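Local coordinates for protein possible prolidase (Bifidobacterium longum NCC2705, PDB 2P9B) that probably hydrolyses carbon-nitrogen bonds as an amidohydrolase-family enzyme, possibly a prolidase, although its natural substrate is not established, at residues A355-L360 with D413-E418; G208-A213 with E317-V322; R255-G260 with R279-A284; V138-V143 with A197-I202. All blocks are in the same frame, centred on the assembly; numbering follows the deposited sequence.

Interaction 1. Residues A355-L360 with D413-E418; sequences ATWREL and DLRALE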
loop_
_atom_site.group_PDB
_atom_site.type_symbol
_atom_site.label_atom_id
_atom_site.label_comp_id
_atom_site.label_asym_id
_atom_site.label_seq_id
_atom_site.Cartn_x
_atom_site.Cartn_y
_atom_site.Cartn_z
ATOM N N ALA A 355 10.256 4.693 -0.878
ATOM C CA ALA A 355 9.658 5.777 -1.646
ATOM C C ALA A 355 8.136 5.831 -1.716
ATOM O O ALA A 355 7.580 6.348 -2.677
ATOM C CB ALA A 355 10.243 5.773 -3.066
ATOM N N THR A 356 7.452 5.328 -0.695
ATOM C CA THR A 356 5.995 5.372 -0.725
ATOM C C THR A 356 5.485 6.804 -0.942
ATOM O O THR A 356 4.529 7.022 -1.684
ATOM C CB THR A 356 5.396 4.814 0.590
ATOM O OG1 THR A 356 5.713 3.425 0.701
ATOM C CG2 THR A 356 3.876 4.985 0.611
ATOM N N TRP A 357 6.148 7.774 -0.312
ATOM C CA TRP A 357 5.742 9.176 -0.412
ATOM C C TRP A 357 5.595 9.672 -1.853
ATOM O O TRP A 357 4.740 10.508 -2.147
ATOM C CB TRP A 357 6.744 10.081 0.320
ATOM C CG TRP A 357 8.044 10.231 -0.416
ATOM C CD1 TRP A 357 9.109 9.381 -0.387
ATOM C CD2 TRP A 357 8.363 11.242 -1.382
ATOM N NE1 TRP A 357 10.070 9.794 -1.283
ATOM C CE2 TRP A 357 9.636 10.932 -1.905
ATOM C CE3 TRP A 357 7.689 12.375 -1.859
ATOM C CZ2 TRP A 357 10.253 11.720 -2.885
ATOM C CZ3 TRP A 357 8.302 13.155 -2.834
ATOM C CH2 TRP A 357 9.574 12.819 -3.335
ATOM N N ARG A 358 6.436 9.161 -2.745
ATOM C CA ARG A 358 6.409 9.574 -4.143
ATOM C C ARG A 358 5.055 9.314 -4.793
ATOM O O ARG A 358 4.623 10.074 -5.660
ATOM C CB ARG A 358 7.504 8.847 -4.932
ATOM C CG ARG A 358 7.536 9.200 -6.418
ATOM C CD ARG A 358 8.140 10.578 -6.652
ATOM N NE ARG A 358 9.588 10.560 -6.469
ATOM C CZ ARG A 358 10.382 11.606 -6.672
ATOM N NH1 ARG A 358 9.870 12.766 -7.062
ATOM N NH2 ARG A 358 11.691 11.486 -6.503
ATOM N N GLU A 359 4.378 8.249 -4.373
ATOM C CA GLU A 359 3.077 7.909 -4.957
ATOM C C GLU A 359 2.052 9.012 -4.730
ATOM O O GLU A 359 1.194 9.256 -5.583
ATOM C CB GLU A 359 2.552 6.583 -4.379
ATOM C CG GLU A 359 1.274 6.039 -5.057
ATOM C CD GLU A 359 1.460 5.645 -6.528
ATOM O OE1 GLU A 359 2.611 5.533 -6.999
ATOM O OE2 GLU A 359 0.437 5.435 -7.214
ATOM N N LEU A 360 2.133 9.679 -3.584
ATOM C CA LEU A 360 1.186 10.755 -3.303
ATOM C C LEU A 360 1.445 11.930 -4.237
ATOM O O LEU A 360 0.509 12.560 -4.727
ATOM C CB LEU A 360 1.288 11.212 -1.844
ATOM C CG LEU A 360 0.699 10.267 -0.793
ATOM C CD1 LEU A 360 1.602 9.058 -0.603
ATOM C CD2 LEU A 360 0.532 11.012 0.515
ATOM N N ASP A 413 3.818 20.813 1.207
ATOM C CA ASP A 413 4.831 20.198 0.347
ATOM C C ASP A 413 4.908 18.722 0.720
ATOM O O ASP A 413 5.392 18.376 1.798
ATOM C CB ASP A 413 6.200 20.847 0.571
ATOM C CG ASP A 413 7.208 20.476 -0.506
ATOM O OD1 ASP A 413 7.176 19.330 -1.001
ATOM O OD2 ASP A 413 8.049 21.335 -0.853
ATOM N N LEU A 414 4.436 17.857 -0.169
ATOM C CA LEU A 414 4.447 16.430 0.108
ATOM C C LEU A 414 5.839 15.847 0.327
ATOM O O LEU A 414 5.968 14.765 0.891
ATOM C CB LEU A 414 3.730 15.670 -1.010
ATOM C CG LEU A 414 2.211 15.870 -1.017
ATOM C CD1 LEU A 414 1.617 15.345 -2.321
ATOM C CD2 LEU A 414 1.606 15.141 0.188
ATOM N N ARG A 415 6.882 16.553 -0.105
ATOM C CA ARG A 415 8.229 16.032 0.085
ATOM C C ARG A 415 8.586 16.022 1.573
ATOM O O ARG A 415 9.597 15.444 1.976
ATOM C CB ARG A 415 9.254 16.851 -0.711
ATOM C CG ARG A 415 10.636 16.201 -0.770
ATOM C CD ARG A 415 11.566 16.939 -1.720
ATOM N NE ARG A 415 11.310 16.634 -3.128
ATOM C CZ ARG A 415 11.753 15.548 -3.758
ATOM N NH1 ARG A 415 12.480 14.648 -3.110
ATOM N NH2 ARG A 415 11.485 15.374 -5.046
ATOM N N ALA A 416 7.744 16.650 2.389
ATOM C CA ALA A 416 7.962 16.672 3.833
ATOM C C ALA A 416 7.890 15.230 4.338
ATOM O O ALA A 416 8.408 14.900 5.406
ATOM C CB ALA A 416 6.889 17.512 4.514
ATOM N N LEU A 417 7.246 14.373 3.553
ATOM C CA LEU A 417 7.095 12.966 3.916
ATOM C C LEU A 417 8.380 12.160 3.745
ATOM O O LEU A 417 8.584 11.154 4.419
ATOM C CB LEU A 417 5.997 12.318 3.062
ATOM C CG LEU A 417 4.561 12.839 3.174
ATOM C CD1 LEU A 417 3.720 12.220 2.072
ATOM C CD2 LEU A 417 3.978 12.495 4.541
ATOM N N GLU A 418 9.246 12.608 2.845
ATOM C CA GLU A 418 10.475 11.884 2.546
ATOM C C GLU A 418 11.392 11.586 3.732
ATOM O O GLU A 418 11.932 10.485 3.831
ATOM C CB GLU A 418 11.255 12.619 1.453
ATOM C CG GLU A 418 12.455 11.840 0.925
ATOM C CD GLU A 418 13.108 12.514 -0.265
ATOM O OE1 GLU A 418 13.021 13.754 -0.367
ATOM O OE2 GLU A 418 13.721 11.807 -1.088
#
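The indole of Trp357 is the large bump of this contact, and the hollow that receives it is lined by Leu414 O, Arg415, Leu417 and Glu418. At the root of the ring, Trp357 CB sits 3.6 Å from Leu417 CB, at the point where the two backbones come close. The torsion chi1 of 73° places Trp357 CG between its own backbone N and carbonyl carbon, 4.2 Å from Glu418 CA. Glu418 covers one face: its CB lies 4.1 Å from the centroid of the five-membered ring and only 9° off the normal, which defines a CH-pi contact. Arg358 CB covers the opposite face, so the indole is held like a plate between two aliphatic stems. Its far corner, CH2, sits in the angle made by two guanidinium groups, over a face of each, and comes within 3.4 Å of Arg415 NH1. The ring and the Arg415 guanidinium are turned 63° apart, so this is not a parallel stack. A smaller knob lies alongside: Leu360 CD2 meets Leu417 CD1 at 3.7 Å, the two side chains crossing at about a right angle, while Leu414 CD1 rests against Leu360 O. Helix 371-385 adds Leu375, which touches both Leu360 and Leu414. At the polar end of the contact like charges come close together, with Arg358 NH1 and Arg415 NH2 3.7 Å apart. Asp446 OD1 forms salt bridges with both arginines, and Arg415 NH1 forms another with Glu418 OE1 at 2.9 Å; these carboxylates probably offset the repulsion and keep the cations beside the ring corner.

Interaction 2. Residues G208-A213 with E317-V322; sequences GGVTDA and ENSKNV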
loop_
_atom_site.group_PDB
_atom_site.type_symbol
_atom_site.label_atom_id
_atom_site.label_comp_id
_atom_site.label_asym_id
_atom_site.label_seq_id
_atom_site.Cartn_x
_atom_site.Cartn_y
_atom_site.Cartn_z
ATOM N N GLY A 208 -0.713 -9.636 -18.100
ATOM C CA GLY A 208 0.736 -9.569 -18.094
ATOM C C GLY A 208 1.123 -8.255 -17.442
ATOM O O GLY A 208 0.249 -7.530 -16.968
ATOM N N GLY A 209 2.412 -7.926 -17.427
ATOM C CA GLY A 209 2.853 -6.690 -16.797
ATOM C C GLY A 209 2.824 -5.430 -17.647
ATOM O O GLY A 209 2.319 -5.432 -18.770
ATOM N N VAL A 210 3.376 -4.351 -17.098
ATOM C CA VAL A 210 3.426 -3.054 -17.774
ATOM C C VAL A 210 4.132 -3.092 -19.129
ATOM O O VAL A 210 3.768 -2.353 -20.045
ATOM C CB VAL A 210 4.133 -1.995 -16.891
ATOM C CG1 VAL A 210 4.323 -0.700 -17.671
ATOM C CG2 VAL A 210 3.312 -1.731 -15.637
ATOM N N THR A 211 5.140 -3.947 -19.261
ATOM C CA THR A 211 5.882 -4.049 -20.515
ATOM C C THR A 211 5.252 -5.030 -21.496
ATOM O O THR A 211 5.815 -5.302 -22.556
ATOM C CB THR A 211 7.340 -4.476 -20.262
ATOM O OG1 THR A 211 7.358 -5.741 -19.591
ATOM C CG2 THR A 211 8.056 -3.437 -19.407
ATOM N N ASP A 212 4.079 -5.552 -21.147
ATOM C CA ASP A 212 3.380 -6.495 -22.009
ATOM C C ASP A 212 2.226 -5.827 -22.746
ATOM O O ASP A 212 1.767 -4.750 -22.366
ATOM C CB ASP A 212 2.839 -7.678 -21.197
ATOM C CG ASP A 212 3.941 -8.556 -20.631
ATOM O OD1 ASP A 212 4.857 -8.929 -21.395
ATOM O OD2 ASP A 212 3.884 -8.881 -19.426
ATOM N N ALA A 213 1.763 -6.476 -23.804
ATOM C CA ALA A 213 0.661 -5.947 -24.593
ATOM C C ALA A 213 -0.627 -6.009 -23.788
ATOM O O ALA A 213 -0.748 -6.796 -22.850
ATOM C CB ALA A 213 0.507 -6.747 -25.874
ATOM N N GLU A 317 7.195 0.681 -25.929
ATOM C CA GLU A 317 5.927 1.024 -26.561
ATOM C C GLU A 317 4.784 0.448 -25.729
ATOM O O GLU A 317 3.786 1.124 -25.479
ATOM C CB GLU A 317 5.877 0.470 -27.985
ATOM C CG GLU A 317 4.581 0.747 -28.739
ATOM C CD GLU A 317 4.228 2.221 -28.781
ATOM O OE1 GLU A 317 5.157 3.052 -28.862
ATOM O OE2 GLU A 317 3.021 2.551 -28.747
ATOM N N ASN A 318 4.935 -0.802 -25.299
ATOM C CA ASN A 318 3.906 -1.438 -24.482
ATOM C C ASN A 318 3.716 -0.636 -23.196
ATOM O O ASN A 318 2.591 -0.340 -22.796
ATOM C CB ASN A 318 4.298 -2.881 -24.133
ATOM C CG ASN A 318 4.157 -3.832 -25.311
ATOM O OD1 ASN A 318 3.355 -3.603 -26.220
ATOM N ND2 ASN A 318 4.920 -4.921 -25.288
ATOM N N SER A 319 4.831 -0.284 -22.562
ATOM C CA SER A 319 4.817 0.482 -21.327
ATOM C C SER A 319 4.101 1.820 -21.483
ATOM O O SER A 319 3.300 2.204 -20.630
ATOM C CB SER A 319 6.252 0.710 -20.842
ATOM O OG SER A 319 6.872 -0.520 -20.518
ATOM N N LYS A 320 4.382 2.531 -22.572
ATOM C CA LYS A 320 3.735 3.815 -22.810
ATOM C C LYS A 320 2.222 3.638 -22.912
ATOM O O LYS A 320 1.464 4.432 -22.360
ATOM C CB LYS A 320 4.270 4.472 -24.095
ATOM C CG LYS A 320 5.746 4.856 -24.047
ATOM C CD LYS A 320 6.193 5.506 -25.357
ATOM C CE LYS A 320 7.656 5.929 -25.302
ATOM N NZ LYS A 320 7.907 6.911 -24.208
ATOM N N ASN A 321 1.775 2.591 -23.602
ATOM C CA ASN A 321 0.337 2.375 -23.741
ATOM C C ASN A 321 -0.308 2.004 -22.407
ATOM O O ASN A 321 -1.377 2.502 -22.070
ATOM C CB ASN A 321 0.045 1.299 -24.790
ATOM C CG ASN A 321 0.567 1.680 -26.166
ATOM O OD1 ASN A 321 0.777 2.858 -26.458
ATOM N ND2 ASN A 321 0.766 0.688 -27.018
ATOM N N VAL A 322 0.345 1.137 -21.646
ATOM C CA VAL A 322 -0.183 0.733 -20.346
ATOM C C VAL A 322 -0.184 1.882 -19.339
ATOM O O VAL A 322 -1.168 2.087 -18.627
ATOM C CB VAL A 322 0.629 -0.434 -19.750
ATOM C CG1 VAL A 322 0.336 -0.572 -18.247
ATOM C CG2 VAL A 322 0.285 -1.722 -20.473
HETATM O O HOH W 1 0.773 -2.532 -23.575
#
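Val210 and Asn318 bury the most surface here, followed by Val322, and together they fix how a loop rests on a helix. Val210 lays CG1 against Val322 CG1 at 4.0 Å, the two side chains crossing at a slant, with CG2 of Val210 almost equally near. The Val210 carbonyl points into the same patch: its O lies 3.6 Å from Val322 CG2 and accepts a CA-H...O contact from Ser319 CA at 3.3 Å. Asn318 supplies the polar grip. Its ND2 donates to Thr211 O over 2.9 Å with an N-H...O angle of 147°; the donor stands above the carbonyl plane, 42° out of it. With chi1 at -74°, Asn318 CG is anti to its carbonyl carbon and 3.5 Å from Thr211 O, ND2 being nearer still. The loop follows strand 202-205 of the parallel sheet and precedes helix 226-238, a strand-to-helix connection as expected in the TIM-barrel fold of amidohydrolases. Within it, residues Gly209 to Asp212 form a type I beta turn. Asp212 OD2 braces that turn by accepting from Gly209 N at 2.7 Å through its anti lone pair. A water donates both to Asp212 O and to Asn318 O. Thr211 CG2 packs 3.3 Å from Ser319 OG, whose hydrogen bond is to Gln315 O one turn earlier in helix 313-335. Leu301 of helix 295-303 touches Val210, Thr211 and Ser319. The Val210 side chain is close to, though not in contact with, His77, His79 and Asp345, whose donor atoms could form a metal site, though none is confirmed.

Interaction 3. Residues R255-G260 with R279-A284; sequences RSLLAG and RHNPNA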
loop_
_atom_site.group_PDB
_atom_site.type_symbol
_atom_site.label_atom_id
_atom_site.label_comp_id
_atom_site.label_asym_id
_atom_site.label_seq_id
_atom_site.Cartn_x
_atom_site.Cartn_y
_atom_site.Cartn_z
ATOM N N ARG A 255 -12.819 -8.504 -16.248
ATOM C CA ARG A 255 -12.914 -9.876 -15.761
ATOM C C ARG A 255 -12.668 -9.961 -14.264
ATOM O O ARG A 255 -13.349 -10.708 -13.558
ATOM C CB ARG A 255 -11.913 -10.778 -16.480
ATOM C CG ARG A 255 -12.178 -10.953 -17.962
ATOM C CD ARG A 255 -11.233 -11.979 -18.556
ATOM N NE ARG A 255 -11.400 -12.100 -20.003
ATOM C CZ ARG A 255 -10.783 -13.012 -20.749
ATOM N NH1 ARG A 255 -9.956 -13.884 -20.185
ATOM N NH2 ARG A 255 -10.994 -13.053 -22.060
ATOM N N SER A 256 -11.691 -9.199 -13.782
ATOM C CA SER A 256 -11.361 -9.206 -12.359
ATOM C C SER A 256 -12.542 -8.709 -11.534
ATOM O O SER A 256 -12.897 -9.309 -10.523
ATOM C CB SER A 256 -10.146 -8.316 -12.090
ATOM O OG SER A 256 -8.987 -8.825 -12.734
ATOM N N LEU A 257 -13.140 -7.605 -11.973
ATOM C CA LEU A 257 -14.276 -7.027 -11.274
ATOM C C LEU A 257 -15.469 -7.977 -11.288
ATOM O O LEU A 257 -16.154 -8.133 -10.280
ATOM C CB LEU A 257 -14.655 -5.682 -11.908
ATOM C CG LEU A 257 -13.645 -4.547 -11.683
ATOM C CD1 LEU A 257 -14.074 -3.297 -12.437
ATOM C CD2 LEU A 257 -13.539 -4.258 -10.192
ATOM N N LEU A 258 -15.707 -8.620 -12.427
ATOM C CA LEU A 258 -16.817 -9.559 -12.541
ATOM C C LEU A 258 -16.624 -10.721 -11.567
ATOM O O LEU A 258 -17.575 -11.179 -10.939
ATOM C CB LEU A 258 -16.925 -10.095 -13.978
ATOM C CG LEU A 258 -17.519 -9.162 -15.038
ATOM C CD1 LEU A 258 -17.254 -9.715 -16.429
ATOM C CD2 LEU A 258 -19.014 -9.010 -14.801
ATOM N N ALA A 259 -15.383 -11.178 -11.429
ATOM C CA ALA A 259 -15.069 -12.286 -10.530
ATOM C C ALA A 259 -15.245 -11.917 -9.060
ATOM O O ALA A 259 -15.437 -12.792 -8.214
ATOM C CB ALA A 259 -13.643 -12.770 -10.777
ATOM N N GLY A 260 -15.163 -10.626 -8.749
ATOM C CA GLY A 260 -15.328 -10.197 -7.371
ATOM C C GLY A 260 -14.043 -9.766 -6.676
ATOM O O GLY A 260 -13.978 -9.745 -5.447
ATOM N N ARG A 279 -17.897 0.696 -8.042
ATOM C CA ARG A 279 -18.834 1.232 -7.049
ATOM C C ARG A 279 -19.669 0.195 -6.327
ATOM O O ARG A 279 -19.810 0.241 -5.104
ATOM C CB ARG A 279 -19.785 2.240 -7.699
ATOM C CG ARG A 279 -19.229 3.635 -7.828
ATOM C CD ARG A 279 -20.241 4.550 -8.489
ATOM N NE ARG A 279 -19.678 5.864 -8.775
ATOM C CZ ARG A 279 -19.989 6.583 -9.846
ATOM N NH1 ARG A 279 -20.860 6.112 -10.733
ATOM N NH2 ARG A 279 -19.433 7.770 -10.034
ATOM N N HIS A 280 -20.247 -0.725 -7.090
ATOM C CA HIS A 280 -21.081 -1.776 -6.527
ATOM C C HIS A 280 -20.695 -3.110 -7.137
ATOM O O HIS A 280 -21.017 -3.396 -8.289
ATOM C CB HIS A 280 -22.561 -1.485 -6.804
ATOM C CG HIS A 280 -23.038 -0.190 -6.223
ATOM N ND1 HIS A 280 -23.073 0.050 -4.867
ATOM C CD2 HIS A 280 -23.490 0.941 -6.817
ATOM C CE1 HIS A 280 -23.524 1.274 -4.649
ATOM N NE2 HIS A 280 -23.784 1.836 -5.816
ATOM N N ASN A 281 -19.991 -3.918 -6.355
ATOM C CA ASN A 281 -19.544 -5.229 -6.798
ATOM C C ASN A 281 -20.132 -6.248 -5.830
ATOM O O ASN A 281 -19.583 -6.483 -4.757
ATOM C CB ASN A 281 -18.020 -5.297 -6.761
ATOM C CG ASN A 281 -17.480 -6.511 -7.472
ATOM O OD1 ASN A 281 -18.148 -7.541 -7.561
ATOM N ND2 ASN A 281 -16.260 -6.404 -7.973
ATOM N N PRO A 282 -21.255 -6.875 -6.207
ATOM C CA PRO A 282 -21.925 -7.868 -5.361
ATOM C C PRO A 282 -21.077 -9.088 -5.014
ATOM O O PRO A 282 -21.392 -9.820 -4.074
ATOM C CB PRO A 282 -23.165 -8.227 -6.177
ATOM C CG PRO A 282 -22.674 -8.110 -7.583
ATOM C CD PRO A 282 -21.888 -6.811 -7.536
ATOM N N ASN A 283 -20.002 -9.302 -5.765
ATOM C CA ASN A 283 -19.139 -10.450 -5.521
ATOM C C ASN A 283 -17.875 -10.123 -4.732
ATOM O O ASN A 283 -17.104 -11.018 -4.400
ATOM C CB ASN A 283 -18.788 -11.119 -6.849
ATOM C CG ASN A 283 -20.013 -11.689 -7.542
ATOM O OD1 ASN A 283 -20.714 -12.527 -6.982
ATOM N ND2 ASN A 283 -20.283 -11.228 -8.760
ATOM N N ALA A 284 -17.667 -8.845 -4.433
ATOM C CA ALA A 284 -16.506 -8.431 -3.656
ATOM C C ALA A 284 -16.829 -8.631 -2.178
ATOM O O ALA A 284 -17.995 -8.605 -1.780
ATOM C CB ALA A 284 -16.171 -6.965 -3.930
HETATM O O HOH W 2 -19.058 -9.042 -9.587
#
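The carboxamide of Asn281 reaches to the last turn of helix 250-259 and engages the carbonyl of Leu257. Its ND2 donates to Leu257 O at 2.9 Å, lying in the carbonyl plane on a lone pair, although the N-H...O angle of 135° is bent. A chi1 of -168° sets Asn281 CG anti to the backbone N and brings it to 3.5 Å from Leu257 O. The same ND2 is also hydrogen-bonded to Ser289 OG, while OD1 turns back to accept from Asn283 N at 3.1 Å. That second bond makes an Asx turn, which coincides with a type I beta turn from Asn281 to Ala284. A water lies between the segments, 2.7 Å from Asn281 OD1 and 2.9 Å from Leu258 O; it is placed to donate to either oxygen and accepts from Asn283 ND2. An alanine in place of Asn281 would probably leave Leu257 O without its cross-segment donor and Asn283 N without its acceptor, setting the turn freer to shift from the helix end. Gly260 closes the helix as a Schellman motif with a positive phi of 106°. A side chain there would strike Asn283 O, which instead approaches Gly260 CA to 3.6 Å in a CA-H...O contact. A companion contact runs the other way, from Ala284 CA to Gly260 O at 3.4 Å. Leu257 also packs on Ile264 of strand 263-264 and on Met277 and Phe278 of helix 272-279, and Ala259 touches Met229 of helix 226-238; the end of helix 250-259 thus lies between its flanking helices, beside the parallel sheet that strand 290-292 completes.

Interaction 4. Residues V138-V143 with A197-I202; sequences VGYEVV and AGVNAI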
loop_
_atom_site.group_PDB
_atom_site.type_symbol
_atom_site.label_atom_id
_atom_site.label_comp_id
_atom_site.label_asym_id
_atom_site.label_seq_id
_atom_site.Cartn_x
_atom_site.Cartn_y
_atom_site.Cartn_z
ATOM N N VAL A 138 7.749 -14.956 -2.105
ATOM C CA VAL A 138 8.410 -16.108 -2.712
ATOM C C VAL A 138 7.732 -17.372 -2.193
ATOM O O VAL A 138 7.324 -18.241 -2.965
ATOM C CB VAL A 138 9.913 -16.147 -2.360
ATOM C CG1 VAL A 138 10.536 -17.433 -2.881
ATOM C CG2 VAL A 138 10.613 -14.941 -2.961
ATOM N N GLY A 139 7.615 -17.458 -0.873
ATOM C CA GLY A 139 6.975 -18.597 -0.243
ATOM C C GLY A 139 6.115 -18.079 0.892
ATOM O O GLY A 139 5.303 -17.179 0.691
ATOM N N TYR A 140 6.299 -18.625 2.088
ATOM C CA TYR A 140 5.517 -18.177 3.229
ATOM C C TYR A 140 6.362 -17.471 4.286
ATOM O O TYR A 140 5.996 -17.408 5.465
ATOM C CB TYR A 140 4.748 -19.368 3.805
ATOM C CG TYR A 140 3.762 -19.904 2.793
ATOM C CD1 TYR A 140 2.717 -19.106 2.329
ATOM C CD2 TYR A 140 3.922 -21.172 2.228
ATOM C CE1 TYR A 140 1.857 -19.544 1.322
ATOM C CE2 TYR A 140 3.063 -21.623 1.216
ATOM C CZ TYR A 140 2.035 -20.802 0.769
ATOM O OH TYR A 140 1.193 -21.227 -0.236
ATOM N N GLU A 141 7.478 -16.896 3.834
ATOM C CA GLU A 141 8.395 -16.175 4.709
ATOM C C GLU A 141 7.799 -14.886 5.267
ATOM O O GLU A 141 8.188 -14.436 6.348
ATOM C CB GLU A 141 9.707 -15.859 3.970
ATOM C CG GLU A 141 9.613 -14.851 2.815
ATOM C CD GLU A 141 8.932 -15.402 1.569
ATOM O OE1 GLU A 141 8.788 -16.637 1.454
ATOM O OE2 GLU A 141 8.555 -14.599 0.693
ATOM N N VAL A 142 6.873 -14.273 4.533
ATOM C CA VAL A 142 6.256 -13.044 5.024
ATOM C C VAL A 142 5.205 -13.410 6.067
ATOM O O VAL A 142 4.993 -12.677 7.030
ATOM C CB VAL A 142 5.614 -12.218 3.885
ATOM C CG1 VAL A 142 5.095 -10.888 4.432
ATOM C CG2 VAL A 142 6.652 -11.946 2.804
ATOM N N VAL A 143 4.551 -14.552 5.885
ATOM C CA VAL A 143 3.565 -14.989 6.863
ATOM C C VAL A 143 4.313 -15.163 8.184
ATOM O O VAL A 143 3.856 -14.738 9.238
ATOM C CB VAL A 143 2.924 -16.336 6.462
ATOM C CG1 VAL A 143 2.107 -16.897 7.623
ATOM C CG2 VAL A 143 2.024 -16.136 5.252
ATOM N N ALA A 197 -1.851 -22.074 4.494
ATOM C CA ALA A 197 -0.518 -21.636 4.891
ATOM C C ALA A 197 -0.536 -20.395 5.779
ATOM O O ALA A 197 0.498 -20.004 6.324
ATOM C CB ALA A 197 0.334 -21.381 3.660
ATOM N N GLY A 198 -1.702 -19.763 5.900
ATOM C CA GLY A 198 -1.826 -18.599 6.763
ATOM C C GLY A 198 -1.833 -17.203 6.163
ATOM O O GLY A 198 -1.739 -16.221 6.902
ATOM N N VAL A 199 -1.951 -17.082 4.847
ATOM C CA VAL A 199 -1.955 -15.743 4.259
ATOM C C VAL A 199 -3.191 -14.953 4.687
ATOM O O VAL A 199 -4.205 -15.537 5.077
ATOM C CB VAL A 199 -1.921 -15.796 2.710
ATOM C CG1 VAL A 199 -0.772 -16.674 2.246
ATOM C CG2 VAL A 199 -3.251 -16.303 2.161
ATOM N N ASN A 200 -3.093 -13.626 4.654
ATOM C CA ASN A 200 -4.246 -12.790 4.969
ATOM C C ASN A 200 -4.426 -11.748 3.866
ATOM O O ASN A 200 -4.883 -10.632 4.094
ATOM C CB ASN A 200 -4.148 -12.167 6.378
ATOM C CG ASN A 200 -2.970 -11.242 6.557
ATOM O OD1 ASN A 200 -1.876 -11.493 6.055
ATOM N ND2 ASN A 200 -3.180 -10.169 7.320
ATOM N N ALA A 201 -4.064 -12.171 2.655
ATOM C CA ALA A 201 -4.197 -11.391 1.428
ATOM C C ALA A 201 -3.948 -12.355 0.263
ATOM O O ALA A 201 -3.259 -13.360 0.426
ATOM C CB ALA A 201 -3.176 -10.241 1.396
ATOM N N ILE A 202 -4.544 -12.071 -0.892
ATOM C CA ILE A 202 -4.349 -12.905 -2.078
ATOM C C ILE A 202 -4.038 -11.997 -3.261
ATOM O O ILE A 202 -4.620 -10.917 -3.386
ATOM C CB ILE A 202 -5.614 -13.731 -2.421
ATOM C CG1 ILE A 202 -5.850 -14.811 -1.360
ATOM C CG2 ILE A 202 -5.454 -14.385 -3.790
ATOM C CD1 ILE A 202 -4.774 -15.889 -1.317
#
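Tyr140 and Ala197 face each other with their CA atoms 7.2 Å apart, and Val143 and Val199 approach more closely, at 6.1 Å. Tyr140 occupies the N-cap position of helix 141-150, whereas Gly198 ends helix 184-196 in a Schellman motif with phi at 102°. A hypothetical CB on Gly198 would be jammed against the carbonyl O of Ala197 and lie tight against Val143 CG1. The Tyr140 ring is met from above: Ala197 CB sits 3.3 Å from its centroid and 13° off the normal, a close CH-pi contact over the centre of one face. A chi1 of -63° turns Tyr140 CG anti to its carbonyl carbon, 3.8 Å from Ala197 CB. Val199 CG1 comes to the ring edge instead, 4.0 Å from Tyr140 CE1. The phenol OH is hydrogen-bonded to Asn194 OD1 of helix 184-196. An alanine here would probably leave Ala197 CB without the aromatic face it rests on and Asn194 without its phenol partner. Val143 fills in beside the ring, with CG1 3.7 Å from Ala197 O and CG2 4.1 Å from Val199 CG1. Arg146, about one turn beyond Val143, binds Gly198 O and Asn200 OD1. A glycine that ends a helix and a short loop that then enters a parallel strand, here 202-205, form a common helix-to-strand connection in beta/alpha folds, consistent with the TIM barrel expected of this family.

None of the four contacts touches another. Interaction 4 closes first along the chain; interaction 3 is nested inside the long loop closed by interaction 2, and interaction 1 follows. Interactions 2, 3 and 4 draw on the parallel sheet of strands 202-205, 243-247, 263-264 and 290-292: segments 197-202 and 208-213 lead into and out of strand 202-205, while helix 250-259 connects two later strands. Interaction 1 lies off that sheet, its centre about 31 Å from that of interaction 3 and across the chain's centre, yet its helix 356-367 is the next after helix 313-335 of interaction 2. Interaction 3 is a local closure over 19 residues, whereas interaction 2 joins segments 104 residues apart.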